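Local coordinates for protein SeviL (Septifer virgatus, PDB 6LF2) that binds the saccharides of GM1b and asialo-GM1 as an R-type lectin of the beta-trefoil fold, at the interface of chains A and B. Residues are numbered along the deposited sequence; one frame, centred on the assembly and turned at random. Chains: chain A/B, SeviL.

The interface of chains A and B. Residues chain A 15-17, 95, 127; chain B 13, 39, 129.
B:Met39 reaches from a loop of chain B into a pocket on chain A walled by A:Gln15, A:Arg17, A:Phe95 and A:Ile127. The amide N of B:Met39 donates a nearly straight hydrogen bond of 2.9 Å to the carbonyl O of A:Arg17, in the plane of that carbonyl. The B:Met39 chain runs out from this bond and bends at its last torsion (chi3 65°), which turns the methyl CE toward the B:Tyr13 ring while it stays close to A:Ile127 and A:Phe95. CE sits over the centre of the B:Tyr13 ring, 3.6 Å above its plane. The sulfur points into chain A. SD lies at the edge of the A:Phe95 ring, in its plane, 3.9 Å from CE2. The branch methyl CG2 of A:Ile127 meets the same SD, also at 3.9 Å. The side-chain amide of A:Gln15 closes another side, where NE2 makes a weak hydrogen bond of 3.5 Å to SD. CG of A:Gln15 lies anti to its backbone N (chi1 -176°), and the extended chain carries the amide to the sulfur. Within chain A, CD of A:Arg17 lies over the centre of one face of the A:Phe95 ring. The hydroxyl OH of B:Tyr13 lies toward the other side, near the rim, 3.8 Å from CE1. A:Ile127 uses its other arm on chain B: CD1 touches the edge of the B:Phe129 ring in its plane and also nears CE2 of B:Tyr13. Within chain B, CB of B:Tyr13 backs one face of the B:Phe129 ring, toward its rim. This largely apolar patch recurs across the two-fold axis and contributes to the subunit contact of the deposited assembly, possibly a dimer in solution.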
ATOM      1  N   GLN A  15      -4.981  -5.084   0.495  1.00  6.65           N
ATOM      2  CA  GLN A  15      -5.384  -4.160  -0.558  1.00  6.20           C
ATOM      3  C   GLN A  15      -5.534  -4.886  -1.887  1.00  8.61           C
ATOM      4  O   GLN A  15      -4.714  -5.736  -2.239  1.00  7.84           O
ATOM      5  CB  GLN A  15      -4.354  -3.035  -0.693  1.00  7.30           C
ATOM      6  CG  GLN A  15      -4.739  -1.980  -1.694  1.00  7.30           C
ATOM      7  CD  GLN A  15      -4.008  -0.686  -1.436  1.00  9.51           C
ATOM      8  OE1 GLN A  15      -4.172  -0.079  -0.382  1.00  8.70           O
ATOM      9  NE2 GLN A  15      -3.183  -0.265  -2.389  1.00  8.59           N
ATOM     10  N   ASN A  16      -6.579  -4.537  -2.629  1.00  5.94           N
ATOM     11  CA  ASN A  16      -6.917  -5.244  -3.851  1.00  5.51           C
ATOM     12  C   ASN A  16      -6.232  -4.602  -5.049  1.00  7.30           C
ATOM     13  O   ASN A  16      -6.242  -3.374  -5.198  1.00  8.18           O
ATOM     14  CB  ASN A  16      -8.429  -5.261  -4.053  1.00  7.65           C
ATOM     15  CG  ASN A  16      -8.865  -6.343  -5.009  1.00  8.35           C
ATOM     16  OD1 ASN A  16      -8.769  -6.184  -6.215  1.00  9.08           O
ATOM     17  ND2 ASN A  16      -9.344  -7.468  -4.467  1.00  8.64           N
ATOM     18  N   ARG A  17      -5.641  -5.445  -5.899  1.00  7.11           N
ATOM     19  CA  ARG A  17      -4.943  -4.959  -7.087  1.00  6.93           C
ATOM     20  C   ARG A  17      -5.886  -4.249  -8.051  1.00 10.46           C
ATOM     21  O   ARG A  17      -5.504  -3.267  -8.705  1.00  8.83           O
ATOM     22  CB  ARG A  17      -4.270  -6.129  -7.802  1.00  8.52           C
ATOM     23  CG  ARG A  17      -3.461  -5.716  -9.029  1.00 10.63           C
ATOM     24  CD  ARG A  17      -2.685  -6.907  -9.568  1.00 13.25           C
ATOM     25  NE  ARG A  17      -2.045  -6.641 -10.859  1.00 20.05           N
ATOM     26  CZ  ARG A  17      -2.613  -6.880 -12.038  1.00 23.79           C
ATOM     27  NH1 ARG A  17      -3.838  -7.385 -12.106  1.00 25.08           N
ATOM     28  NH2 ARG A  17      -1.956  -6.612 -13.159  1.00 31.02           N
ATOM     29  N   PHE A  95       1.635 -10.126  -5.376  1.00 11.65           N
ATOM     30  CA  PHE A  95       0.216 -10.306  -5.100  1.00  9.42           C
ATOM     31  C   PHE A  95      -0.098 -11.771  -4.831  1.00 12.09           C
ATOM     32  O   PHE A  95       0.557 -12.675  -5.362  1.00 11.72           O
ATOM     33  CB  PHE A  95      -0.632  -9.786  -6.261  1.00 12.92           C
ATOM     34  CG  PHE A  95      -0.571  -8.306  -6.414  1.00 12.51           C
ATOM     35  CD1 PHE A  95       0.434  -7.712  -7.161  1.00 15.69           C
ATOM     36  CD2 PHE A  95      -1.494  -7.495  -5.774  1.00 10.59           C
ATOM     37  CE1 PHE A  95       0.496  -6.331  -7.276  1.00 13.93           C
ATOM     38  CE2 PHE A  95      -1.433  -6.119  -5.889  1.00 13.12           C
ATOM     39  CZ  PHE A  95      -0.442  -5.542  -6.638  1.00 12.16           C
ATOM     40  N   ILE A 127      -2.558  -7.531  -2.125  1.00  7.99           N
ATOM     41  CA  ILE A 127      -1.228  -7.300  -1.575  1.00  9.45           C
ATOM     42  C   ILE A 127      -1.385  -7.005  -0.089  1.00  7.34           C
ATOM     43  O   ILE A 127      -2.212  -6.177   0.308  1.00  8.25           O
ATOM     44  CB  ILE A 127      -0.483  -6.184  -2.335  1.00 10.10           C
ATOM     45  CG1 ILE A 127       0.921  -5.979  -1.760  1.00 10.32           C
ATOM     46  CG2 ILE A 127      -1.300  -4.888  -2.400  1.00  9.54           C
ATOM     47  CD1 ILE A 127       1.848  -5.277  -2.738  1.00  9.73           C
TER
ATOM     48  N   TYR B  13       5.690   0.803  -3.368  1.00  9.66           N
ATOM     49  CA  TYR B  13       4.618   1.729  -3.680  1.00  7.75           C
ATOM     50  C   TYR B  13       4.670   2.878  -2.683  1.00  8.83           C
ATOM     51  O   TYR B  13       5.138   2.715  -1.551  1.00 11.00           O
ATOM     52  CB  TYR B  13       3.247   1.053  -3.603  1.00 10.76           C
ATOM     53  CG  TYR B  13       3.024  -0.054  -4.613  1.00  8.96           C
ATOM     54  CD1 TYR B  13       2.482   0.221  -5.855  1.00  9.53           C
ATOM     55  CD2 TYR B  13       3.339  -1.383  -4.308  1.00 11.63           C
ATOM     56  CE1 TYR B  13       2.267  -0.789  -6.792  1.00 12.34           C
ATOM     57  CE2 TYR B  13       3.130  -2.399  -5.236  1.00  9.68           C
ATOM     58  CZ  TYR B  13       2.594  -2.095  -6.467  1.00  8.65           C
ATOM     59  OH  TYR B  13       2.381  -3.078  -7.407  1.00 13.37           O
ATOM     60  N   MET B  39      -4.047  -0.806  -9.199  1.00 10.36           N
ATOM     61  CA  MET B  39      -2.601  -0.834  -9.017  1.00  8.71           C
ATOM     62  C   MET B  39      -1.931  -1.232 -10.329  1.00 14.23           C
ATOM     63  O   MET B  39      -2.252  -2.273 -10.917  1.00 17.04           O
ATOM     64  CB  MET B  39      -2.242  -1.796  -7.881  1.00  8.84           C
ATOM     65  CG  MET B  39      -2.941  -1.424  -6.563  1.00 11.39           C
ATOM     66  SD  MET B  39      -2.448  -2.386  -5.116  1.00  9.70           S
ATOM     67  CE  MET B  39      -0.733  -1.901  -4.947  1.00  9.20           C
ATOM     68  N   PHE B 129       5.451   1.074   0.936  1.00 12.65           N
ATOM     69  CA  PHE B 129       5.429  -0.344   1.255  1.00 11.11           C
ATOM     70  C   PHE B 129       6.041  -1.183   0.140  1.00  9.55           C
ATOM     71  O   PHE B 129       5.979  -0.828  -1.038  1.00 11.49           O
ATOM     72  CB  PHE B 129       4.005  -0.838   1.588  1.00 11.07           C
ATOM     73  CG  PHE B 129       2.979  -0.660   0.479  1.00  7.73           C
ATOM     74  CD1 PHE B 129       2.738  -1.689  -0.429  1.00  8.68           C
ATOM     75  CD2 PHE B 129       2.187   0.483   0.409  1.00  9.73           C
ATOM     76  CE1 PHE B 129       1.778  -1.571  -1.405  1.00  8.25           C
ATOM     77  CE2 PHE B 129       1.221   0.613  -0.571  1.00  8.41           C
ATOM     78  CZ  PHE B 129       1.008  -0.420  -1.482  1.00 11.30           C
TER